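Long-range contacts in putative D-arabinose 5-phosphate isomerase (Klebsiella pneumoniae subsp. pneumoniae, PDB 3K2V), which probably interconverts D-arabinose 5-phosphate and D-ribulose 5-phosphate as the full-length enzyme, and binds CMP-Kdo in the CBS-domain pair of this fragment: residues D38-V43 with L138-M143; G104-R109 with T127-A132; R24-R29 with T112-A117. All coordinates share one frame; numbering follows the deposited sequence. Where two conformers were deposited one is given.

Contact 1. Residues D38-V43 with L138-M143; sequences DEIPHV and LGVVHM
Leu-138 meets Ile-40 through its backbone. Its carbonyl O lies 3.7 Å from Ile-40 CD1, while its own side chain points away and packs on Pro-110. Gly-139 comes next. Its CA is 3.9 Å from the same CD1, and Ile-40 CG1 sits slightly farther off, at 4.1 Å from that CA. The isoleucine therefore lies with its longer branch against bare backbone. Ile-40 CD1 reaches it because the chain is extended at chi2 (173°). Leu-138 and Gly-139 sit together opposite Val-131 of the neighbouring strand 128-133, a classic beta bulge.

Val-140 is the residue of this strand that sends its side chain toward 38-43. Its CG1 is anti to the backbone N (chi1 179°), and CG2 lies beside that N. In the conformer given, CG2 does the touching. It is 4.1 Å from Ile-40 CG2 and 4.3 Å from Pro-41 CD, so one methyl meets both residues. The side chains of Ile-40 and Val-140 cross obliquely. No hydrogen bond joins the segments. Val-140 makes carbon-to-carbon contacts, Leu-138 and Gly-139 offer backbone to the isoleucine, and the contact is buried. Farther along, His-142 is the N-cap of the following helix and belongs to a pocket that holds CMP-Kdo.

The contact joins the two CBS domains of the chain. Strand 136-142 is paired with strand 128-133 in one sheet. Pro-41 and Val-43 bond through their backbones to Ala-65 of strand 63-67 in the other. Helix 49-59 flanks 38-43: Lys-59 NZ holds Ile-40 O, and Glu-55 OE2 holds His-42 N.

Contact 2. Residues G104-R109 with T127-A132; sequences GGIRIR and TCVLVA. With CMK (cytidine 5'-monophosphate 3-deoxy-beta-D-gulo-oct-2-ulo-pyranosonic acid), chain C.
Arg-107 and Leu-130 are paired as neighbours in parallel strands, and the arginine side chain runs on past Ala-132. Arg-107 CB lies 3.5 Å from Leu-130 O. CG stands between the backbone N and the carbonyl carbon (chi1 66°). CD packs on Ala-132 CB at 4.0 Å. The chain then bends at chi3 (67°), which turns NE back to its own segment. NE is 2.9 Å from Gly-105 O and NH2 is 3.1 Å from the same Gly-105 O. This is a side-on grip of one oxygen by two nitrogens, with the oxygen close to the guanidinium plane. NH1 makes a salt bridge with Asp-135. These bonds probably hold the guanidinium against rotation and tie it to the loop at Gly-105.

The next pair is Ile-108 with Val-131, on the other face of the sheet. Ile-108 and Val-129 cross at about a right angle, with Ile-108 CD1 3.8 Å from Val-129 CG1. Three backbone bonds join the strands: Leu-130 N to Ile-106 O, Ile-108 N to Leu-130 O, and Ala-132 N to Ile-108 O.

The bound CMP-Kdo sits at the end of this pairing. Asn-60 O and Asp-79 OD2, both of the second subunit, also bond it. Ile-106 N donates to cytosine N3C at 3.0 Å. The amino group N4C donates to Ile-106 O at 3.1 Å and also to Cys-128 O, with N4C to that oxygen 3.0 Å. Ile-106 O thus serves the ligand and Leu-130 N together. Ile-106 CG1 and CD1 pack on the base. Strand 107-108, helix 114-124 and strand 128-133 form a beta-alpha-beta unit. The base is held by backbone of the loop before strand 107-108 and of strand 128-133, consistent with nucleotide sites of other CBS domains.

Contact 3. Residues R24-R29 with T112-A117; sequences RKLLLR and TLAVDA
The flat carbonyl groups of Leu-26 and Leu-28 each receive one N-H from the start of helix 114-124. Val-115 N lies in the plane of the Leu-26 carbonyl and on a lone pair, 2.8 Å from Leu-26 O, with a C=O...N angle of 132°. Ala-114 N approaches Leu-28 O almost straight on, at 2.7 Å and 178°. Carbons also approach these oxygens. Val-115 CB is 3.4 Å from Leu-26 O. Leu-113 CA makes a CA-H...O contact with Leu-28 O, as Arg-29 CA does with Thr-112 O.

Ala-114 CB points into the type I turn of Lys-25 to Leu-28 and packs 3.6 Å from Lys-25 O. Lys-25 O accepts the N-H of Leu-28, which closes the turn.

The N-terminal segment thus docks on the first turn of helix 114-124, in the second CBS domain, and lends it its carbonyls. Leu-113 is the N-cap, and its aliphatic side chain cannot cap. Carbonyls of the 24-29 turn take over for Ala-114 and Val-115, while Leu-113 O accepts Ala-117 N. The partial positive charge of the helix end probably strengthens the bonds to these carbonyls.

Apolar atoms fill in around them. Leu-26 CB is 3.9 Å from Val-115 CB, and Leu-26 CD2 is 4.2 Å from Ala-114 CB. Leu-113 CD2 lies against a carbonyl instead, 3.5 Å from Leu-27 O. The backbones of Arg-29 and Leu-113 form a single bridge. Beyond it, Thr-112 bonds to Val-30 through the backbone, and its OG1 bonds to Arg-109 O. At the other end Lys-25 NZ bonds to Asp-145 O.

In the fold
From the N terminus, residues 24-29, which begin in helix 21-25, come first. Contact 3 closes a loop from there to the start of helix 114-124. Residues 38-43 lie inside that loop, but their partner 138-143 follows it, so contacts 1 and 3 cross. Contact 2 closes the short loop 104-132 around helix 114-124. It nests inside the loop of contact 1 and crosses contact 3. The second segments of contacts 1 and 2 share a sheet, where strands 128-133 and 136-142 are neighbours. Contacts 2 and 3 meet at Ile-108 and Ala-117. Together they tie the N-terminal segment and the first CBS domain to the second CBS domain.

Contact 1. Residues D38-V43 with L138-M143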
loop_
_atom_site.group_PDB
_atom_site.type_symbol
_atom_site.label_atom_id
_atom_site.label_comp_id
_atom_site.label_asym_id
_atom_site.label_seq_id
_atom_site.Cartn_x
_atom_site.Cartn_y
_atom_site.Cartn_z
ATOM N N ASP A 38 -7.822 -10.280 -17.281
ATOM C CA ASP A 38 -8.697 -9.286 -16.688
ATOM C C ASP A 38 -8.324 -8.920 -15.270
ATOM O O ASP A 38 -8.829 -7.909 -14.781
ATOM C CB ASP A 38 -10.149 -9.762 -16.683
ATOM C CG ASP A 38 -10.744 -9.881 -18.087
ATOM O OD1 ASP A 38 -10.238 -9.230 -19.029
ATOM O OD2 ASP A 38 -11.737 -10.636 -18.241
ATOM N N GLU A 39 -7.462 -9.706 -14.607
ATOM C CA GLU A 39 -7.062 -9.335 -13.256
ATOM C C GLU A 39 -5.937 -8.280 -13.246
ATOM O O GLU A 39 -5.610 -7.749 -12.192
ATOM C CB GLU A 39 -6.700 -10.562 -12.416
ATOM C CG GLU A 39 -7.910 -11.408 -12.030
ATOM C CD GLU A 39 -8.415 -12.253 -13.187
ATOM O OE1 GLU A 39 -9.548 -12.006 -13.648
ATOM O OE2 GLU A 39 -7.676 -13.158 -13.650
ATOM N N ILE A 40 -5.351 -7.980 -14.405
ATOM C CA ILE A 40 -4.333 -6.935 -14.498
ATOM C C ILE A 40 -5.032 -5.560 -14.471
ATOM O O ILE A 40 -5.922 -5.300 -15.268
ATOM C CB ILE A 40 -3.487 -7.018 -15.801
ATOM C CG1 ILE A 40 -2.773 -8.364 -15.926
ATOM C CG2 ILE A 40 -2.431 -5.881 -15.873
ATOM C CD1 ILE A 40 -2.079 -8.531 -17.293
ATOM N N PRO A 41 -4.626 -4.682 -13.547
ATOM C CA PRO A 41 -5.098 -3.294 -13.619
ATOM C C PRO A 41 -4.333 -2.477 -14.643
ATOM O O PRO A 41 -3.120 -2.291 -14.529
ATOM C CB PRO A 41 -4.861 -2.762 -12.209
ATOM C CG PRO A 41 -3.729 -3.575 -11.680
ATOM C CD PRO A 41 -3.671 -4.887 -12.447
ATOM N N HIS A 42 -5.032 -2.010 -15.648
ATOM C CA HIS A 42 -4.424 -1.133 -16.615
ATOM C C HIS A 42 -5.455 -0.241 -17.257
ATOM O O HIS A 42 -6.629 -0.622 -17.401
ATOM C CB HIS A 42 -3.629 -1.902 -17.668
ATOM C CG HIS A 42 -4.457 -2.797 -18.533
ATOM N ND1 HIS A 42 -5.030 -2.369 -19.714
ATOM C CD2 HIS A 42 -4.793 -4.102 -18.400
ATOM C CE1 HIS A 42 -5.697 -3.372 -20.260
ATOM N NE2 HIS A 42 -5.543 -4.443 -19.499
ATOM N N VAL A 43 -5.022 0.987 -17.561
ATOM C CA VAL A 43 -5.810 1.943 -18.323
ATOM C C VAL A 43 -4.940 2.486 -19.442
ATOM O O VAL A 43 -3.738 2.266 -19.477
ATOM C CB VAL A 43 -6.346 3.117 -17.455
ATOM C CG1 VAL A 43 -7.212 2.578 -16.306
ATOM C CG2 VAL A 43 -5.205 3.992 -16.896
ATOM N N LEU A 138 2.983 -8.473 -18.925
ATOM C CA LEU A 138 2.412 -9.828 -18.902
ATOM C C LEU A 138 1.545 -10.089 -17.681
ATOM O O LEU A 138 0.684 -10.968 -17.685
ATOM C CB LEU A 138 3.565 -10.851 -18.873
ATOM C CG LEU A 138 4.553 -10.805 -20.038
ATOM C CD1 LEU A 138 5.616 -11.923 -19.905
ATOM C CD2 LEU A 138 3.799 -10.913 -21.372
ATOM N N GLY A 139 1.805 -9.354 -16.610
ATOM C CA GLY A 139 1.114 -9.606 -15.371
ATOM C C GLY A 139 1.618 -8.703 -14.260
ATOM O O GLY A 139 2.467 -7.848 -14.484
ATOM N N VAL A 140 1.065 -8.906 -13.066
ATOM C CA VAL A 140 1.426 -8.127 -11.888
ATOM C C VAL A 140 1.418 -9.065 -10.697
ATOM O O VAL A 140 0.578 -9.967 -10.615
ATOM C CB VAL A 140 0.443 -6.966 -11.661
ATOM C CG1 VAL A 140 0.800 -6.186 -10.423
ATOM C CG2 VAL A 140 0.417 -6.025 -12.866
ATOM N N VAL A 141 2.377 -8.867 -9.801
ATOM C CA VAL A 141 2.455 -9.619 -8.559
ATOM C C VAL A 141 2.433 -8.638 -7.403
ATOM O O VAL A 141 3.179 -7.669 -7.417
ATOM C CB VAL A 141 3.762 -10.423 -8.424
ATOM C CG1 VAL A 141 3.696 -11.308 -7.164
ATOM C CG2 VAL A 141 4.022 -11.251 -9.651
ATOM N N HIS A 142 1.605 -8.923 -6.399
ATOM C CA HIS A 142 1.522 -8.122 -5.181
ATOM C C HIS A 142 2.201 -8.894 -4.064
ATOM O O HIS A 142 2.222 -10.139 -4.060
ATOM C CB HIS A 142 0.055 -7.892 -4.815
ATOM C CG HIS A 142 -0.159 -6.788 -3.818
ATOM N ND1 HIS A 142 0.009 -6.967 -2.460
ATOM C CD2 HIS A 142 -0.535 -5.499 -3.982
ATOM C CE1 HIS A 142 -0.244 -5.831 -1.828
ATOM N NE2 HIS A 142 -0.578 -4.921 -2.727
HETATM N N MSE A 143 2.748 -8.156 -3.103
HETATM C CA MSE A 143 3.338 -8.781 -1.919
HETATM C C MSE A 143 2.372 -9.794 -1.294
HETATM O O MSE A 143 2.820 -10.865 -0.883
HETATM C CB MSE A 143 3.802 -7.725 -0.898
HETATM C CG MSE A 143 4.823 -8.237 0.141
HETATM SE SE MSE A 143 5.684 -6.730 1.103
HETATM C CE MSE A 143 6.948 -6.172 -0.274
#

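Contact 2. Residues G104-R109 with T127-A132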
loop_
_atom_site.group_PDB
_atom_site.type_symbol
_atom_site.label_atom_id
_atom_site.label_comp_id
_atom_site.label_asym_id
_atom_site.label_seq_id
_atom_site.Cartn_x
_atom_site.Cartn_y
_atom_site.Cartn_z
ATOM N N GLY A 104 7.395 4.883 -16.739
ATOM C CA GLY A 104 8.046 3.576 -16.636
ATOM C C GLY A 104 7.392 2.726 -15.564
ATOM O O GLY A 104 6.165 2.679 -15.447
ATOM N N GLY A 105 8.197 2.095 -14.728
ATOM C CA GLY A 105 7.689 1.215 -13.696
ATOM C C GLY A 105 8.687 0.102 -13.452
ATOM O O GLY A 105 9.342 -0.378 -14.389
ATOM N N ILE A 106 8.802 -0.299 -12.191
ATOM C CA ILE A 106 9.717 -1.344 -11.764
ATOM C C ILE A 106 9.136 -2.696 -12.206
ATOM O O ILE A 106 7.976 -2.993 -11.972
ATOM C CB ILE A 106 9.939 -1.292 -10.246
ATOM C CG1 ILE A 106 10.618 0.048 -9.856
ATOM C CG2 ILE A 106 10.817 -2.443 -9.787
ATOM C CD1 ILE A 106 10.453 0.426 -8.360
ATOM N N ARG A 107 9.941 -3.498 -12.873
ATOM C CA ARG A 107 9.424 -4.735 -13.440
ATOM C C ARG A 107 10.434 -5.859 -13.319
ATOM O O ARG A 107 11.621 -5.621 -13.161
ATOM C CB ARG A 107 9.081 -4.508 -14.900
ATOM C CG ARG A 107 10.303 -4.220 -15.717
ATOM C CD ARG A 107 9.985 -3.451 -16.956
ATOM N NE ARG A 107 9.512 -2.103 -16.698
ATOM C CZ ARG A 107 9.175 -1.261 -17.671
ATOM N NH1 ARG A 107 9.271 -1.621 -18.952
ATOM N NH2 ARG A 107 8.751 -0.058 -17.378
ATOM N N ILE A 108 9.939 -7.090 -13.409
ATOM C CA ILE A 108 10.782 -8.265 -13.389
ATOM C C ILE A 108 10.318 -9.200 -14.520
ATOM O O ILE A 108 9.216 -9.058 -15.045
ATOM C CB ILE A 108 10.693 -8.991 -12.036
ATOM C CG1 ILE A 108 9.237 -9.405 -11.755
ATOM C CG2 ILE A 108 11.276 -8.105 -10.917
ATOM C CD1 ILE A 108 8.969 -10.066 -10.379
ATOM N N ARG A 109 11.189 -10.120 -14.889
ATOM C CA ARG A 109 10.894 -11.123 -15.921
ATOM C C ARG A 109 9.999 -12.209 -15.322
ATOM O O ARG A 109 10.001 -12.430 -14.094
ATOM C CB ARG A 109 12.193 -11.752 -16.416
ATOM C CG ARG A 109 13.070 -10.803 -17.222
ATOM C CD ARG A 109 14.395 -11.452 -17.553
ATOM N NE ARG A 109 14.201 -12.563 -18.495
ATOM C CZ ARG A 109 15.139 -13.412 -18.887
ATOM N NH1 ARG A 109 16.380 -13.316 -18.416
ATOM N NH2 ARG A 109 14.833 -14.382 -19.759
ATOM N N THR A 127 4.915 -2.456 -2.923
ATOM C CA THR A 127 4.185 -3.667 -2.591
ATOM C C THR A 127 3.611 -4.413 -3.813
ATOM O O THR A 127 2.907 -5.401 -3.661
ATOM C CB THR A 127 3.096 -3.386 -1.599
ATOM O OG1 THR A 127 2.250 -2.360 -2.117
ATOM C CG2 THR A 127 3.724 -2.918 -0.232
ATOM N N CYS A 128 3.919 -3.956 -5.014
ATOM C CA CYS A 128 3.389 -4.607 -6.232
ATOM C C CYS A 128 4.352 -4.337 -7.387
ATOM O O CYS A 128 4.749 -3.182 -7.585
ATOM C CB CYS A 128 1.954 -4.088 -6.535
ATOM S SG CYS A 128 0.952 -5.100 -7.711
ATOM N N VAL A 129 4.729 -5.385 -8.147
ATOM C CA VAL A 129 5.741 -5.294 -9.193
ATOM C C VAL A 129 5.144 -5.769 -10.531
ATOM O O VAL A 129 4.310 -6.690 -10.573
ATOM C CB VAL A 129 7.025 -6.079 -8.787
ATOM C CG1 VAL A 129 6.723 -7.562 -8.629
ATOM C CG2 VAL A 129 8.165 -5.904 -9.789
ATOM N N LEU A 130 5.534 -5.094 -11.609
ATOM C CA LEU A 130 5.055 -5.463 -12.934
ATOM C C LEU A 130 5.871 -6.659 -13.405
ATOM O O LEU A 130 7.071 -6.763 -13.098
ATOM C CB LEU A 130 5.242 -4.312 -13.919
ATOM C CG LEU A 130 4.597 -2.979 -13.510
ATOM C CD1 LEU A 130 5.013 -1.926 -14.520
ATOM C CD2 LEU A 130 3.085 -3.136 -13.433
ATOM N N VAL A 131 5.232 -7.557 -14.135
ATOM C CA VAL A 131 5.948 -8.687 -14.750
ATOM C C VAL A 131 5.909 -8.423 -16.241
ATOM O O VAL A 131 4.828 -8.234 -16.810
ATOM C CB VAL A 131 5.355 -10.039 -14.390
ATOM C CG1 VAL A 131 6.216 -11.166 -15.002
ATOM C CG2 VAL A 131 5.268 -10.210 -12.854
ATOM N N ALA A 132 7.076 -8.349 -16.854
ATOM C CA ALA A 132 7.188 -7.893 -18.227
ATOM C C ALA A 132 8.228 -8.641 -19.017
ATOM O O ALA A 132 9.214 -9.150 -18.463
ATOM C CB ALA A 132 7.534 -6.384 -18.276
HETATM N N1C CMK C . 6.448 2.200 -8.411
HETATM C C2C CMK C . 7.110 1.813 -9.586
HETATM N N3C CMK C . 6.950 0.495 -10.013
HETATM C C4C CMK C . 6.225 -0.453 -9.307
HETATM C C5C CMK C . 5.564 -0.068 -8.129
HETATM C C6C CMK C . 5.689 1.261 -7.686
HETATM O O2C CMK C . 7.783 2.606 -10.266
HETATM N N4C CMK C . 6.163 -1.698 -9.830
HETATM C "C1'" CMK C . 6.600 3.627 -7.949
HETATM C "C2'" CMK C . 5.256 4.269 -7.577
HETATM O "O2'" CMK C . 4.682 4.833 -8.765
HETATM C "C3'" CMK C . 5.691 5.334 -6.570
HETATM C "C4'" CMK C . 6.929 4.705 -5.898
HETATM O "O4'" CMK C . 7.375 3.572 -6.757
HETATM O "O3'" CMK C . 6.070 6.514 -7.256
HETATM C "C5'" CMK C . 6.623 4.057 -4.556
HETATM O "O5'" CMK C . 5.510 3.126 -4.644
HETATM P PA CMK C . 4.338 3.270 -3.493
HETATM O O1A CMK C . 3.633 4.566 -3.695
HETATM O O2A CMK C . 3.401 2.107 -3.575
HETATM O O6 CMK C . 5.575 3.000 0.200
HETATM C C2 CMK C . 4.815 3.738 -0.787
HETATM O O2 CMK C . 5.196 3.229 -2.101
HETATM C C3 CMK C . 3.319 3.533 -0.487
HETATM C C4 CMK C . 2.958 3.730 1.001
HETATM O O4 CMK C . 1.558 3.388 1.222
HETATM C C5 CMK C . 3.860 2.933 1.917
HETATM C C6 CMK C . 5.292 3.336 1.585
HETATM C C7 CMK C . 6.324 2.568 2.398
HETATM C C1 CMK C . 5.225 5.222 -0.840
HETATM O O1X CMK C . 6.377 5.445 -1.274
HETATM O O1Y CMK C . 4.403 6.101 -0.510
HETATM O O5 CMK C . 3.685 1.508 1.731
HETATM C C8 CMK C . 7.736 3.126 2.163
HETATM O O8 CMK C . 8.667 2.216 2.744
HETATM O O7 CMK C . 6.016 2.688 3.772
#

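Contact 3. Residues R24-R29 with T112-A117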
loop_
_atom_site.group_PDB
_atom_site.type_symbol
_atom_site.label_atom_id
_atom_site.label_comp_id
_atom_site.label_asym_id
_atom_site.label_seq_id
_atom_site.Cartn_x
_atom_site.Cartn_y
_atom_site.Cartn_z
ATOM N N ARG A 24 8.640 -22.717 0.275
ATOM C CA ARG A 24 8.384 -23.379 -1.008
ATOM C C ARG A 24 7.715 -22.435 -1.994
ATOM O O ARG A 24 8.031 -22.460 -3.184
ATOM C CB ARG A 24 7.523 -24.629 -0.832
ATOM C CG ARG A 24 8.321 -25.860 -0.450
ATOM C CD ARG A 24 7.424 -27.048 -0.107
ATOM N NE ARG A 24 7.478 -27.387 1.323
ATOM C CZ ARG A 24 6.462 -27.322 2.188
ATOM N NH1 ARG A 24 5.244 -26.934 1.808
ATOM N NH2 ARG A 24 6.667 -27.662 3.458
ATOM N N LYS A 25 6.800 -21.596 -1.507
ATOM C CA LYS A 25 6.137 -20.659 -2.406
ATOM C C LYS A 25 7.124 -19.623 -2.922
ATOM O O LYS A 25 7.024 -19.209 -4.062
ATOM C CB LYS A 25 4.900 -19.988 -1.788
ATOM C CG LYS A 25 3.694 -20.056 -2.769
ATOM C CD LYS A 25 2.884 -18.793 -2.878
ATOM C CE LYS A 25 1.605 -19.056 -3.681
ATOM N NZ LYS A 25 0.907 -17.769 -4.032
ATOM N N LEU A 26 8.110 -19.255 -2.105
ATOM C CA LEU A 26 9.128 -18.291 -2.537
ATOM C C LEU A 26 10.114 -18.864 -3.583
ATOM O O LEU A 26 10.909 -18.119 -4.151
ATOM C CB LEU A 26 9.902 -17.732 -1.343
ATOM C CG LEU A 26 9.106 -16.889 -0.325
ATOM C CD1 LEU A 26 10.033 -16.432 0.796
ATOM C CD2 LEU A 26 8.428 -15.706 -0.992
ATOM N N LEU A 27 10.057 -20.167 -3.841
ATOM C CA LEU A 27 10.907 -20.778 -4.882
ATOM C C LEU A 27 10.159 -20.889 -6.213
ATOM O O LEU A 27 10.729 -21.299 -7.199
ATOM C CB LEU A 27 11.435 -22.147 -4.437
ATOM C CG LEU A 27 12.429 -22.109 -3.275
ATOM C CD1 LEU A 27 12.936 -23.516 -2.980
ATOM C CD2 LEU A 27 13.585 -21.146 -3.570
ATOM N N LEU A 28 8.897 -20.472 -6.253
ATOM C CA LEU A 28 8.135 -20.488 -7.504
ATOM C C LEU A 28 8.514 -19.310 -8.402
ATOM O O LEU A 28 8.940 -18.244 -7.925
ATOM C CB LEU A 28 6.634 -20.436 -7.227
ATOM C CG LEU A 28 6.020 -21.595 -6.430
ATOM C CD1 LEU A 28 4.558 -21.235 -6.104
ATOM C CD2 LEU A 28 6.143 -22.910 -7.174
ATOM N N ARG A 29 8.321 -19.510 -9.700
ATOM C CA ARG A 29 8.456 -18.439 -10.678
ATOM C C ARG A 29 7.227 -17.533 -10.600
ATOM O O ARG A 29 6.093 -18.025 -10.506
ATOM C CB ARG A 29 8.591 -19.017 -12.098
ATOM C CG ARG A 29 9.872 -19.781 -12.296
ATOM C CD ARG A 29 9.933 -20.490 -13.632
ATOM N NE ARG A 29 8.952 -21.559 -13.763
ATOM C CZ ARG A 29 9.098 -22.801 -13.307
ATOM N NH1 ARG A 29 8.129 -23.669 -13.521
ATOM N NH2 ARG A 29 10.187 -23.192 -12.648
ATOM N N THR A 112 11.471 -14.825 -12.892
ATOM C CA THR A 112 11.980 -14.386 -11.601
ATOM C C THR A 112 11.337 -15.197 -10.481
ATOM O O THR A 112 10.126 -15.428 -10.493
ATOM C CB THR A 112 11.698 -12.907 -11.382
ATOM O OG1 THR A 112 12.184 -12.170 -12.508
ATOM C CG2 THR A 112 12.358 -12.384 -10.062
ATOM N N LEU A 113 12.160 -15.651 -9.534
ATOM C CA LEU A 113 11.668 -16.391 -8.375
ATOM C C LEU A 113 10.945 -15.440 -7.437
ATOM O O LEU A 113 11.303 -14.259 -7.333
ATOM C CB LEU A 113 12.818 -17.111 -7.632
ATOM C CG LEU A 113 13.605 -18.152 -8.427
ATOM C CD1 LEU A 113 14.610 -18.854 -7.503
ATOM C CD2 LEU A 113 12.685 -19.171 -9.119
ATOM N N ALA A 114 9.905 -15.944 -6.774
ATOM C CA ALA A 114 9.141 -15.136 -5.820
ATOM C C ALA A 114 10.062 -14.538 -4.763
ATOM O O ALA A 114 9.873 -13.385 -4.373
ATOM C CB ALA A 114 8.029 -15.949 -5.178
ATOM N N VAL A 115 11.080 -15.287 -4.325
ATOM C CA VAL A 115 12.018 -14.746 -3.318
ATOM C C VAL A 115 12.771 -13.504 -3.820
ATOM O O VAL A 115 12.999 -12.551 -3.065
ATOM C CB VAL A 115 13.021 -15.796 -2.783
ATOM C CG1 VAL A 115 14.004 -16.264 -3.863
ATOM C CG2 VAL A 115 13.767 -15.220 -1.558
ATOM N N ASP A 116 13.139 -13.507 -5.096
ATOM C CA ASP A 116 13.853 -12.370 -5.653
ATOM C C ASP A 116 12.914 -11.205 -5.919
ATOM O O ASP A 116 13.308 -10.061 -5.761
ATOM C CB ASP A 116 14.640 -12.788 -6.888
ATOM C CG ASP A 116 15.771 -13.765 -6.535
ATOM O OD1 ASP A 116 16.456 -13.492 -5.528
ATOM O OD2 ASP A 116 15.962 -14.793 -7.225
ATOM N N ALA A 117 11.663 -11.494 -6.256
ATOM C CA ALA A 117 10.637 -10.453 -6.363
ATOM C C ALA A 117 10.418 -9.788 -4.995
ATOM O O ALA A 117 10.335 -8.565 -4.873
ATOM C CB ALA A 117 9.344 -11.043 -6.897
#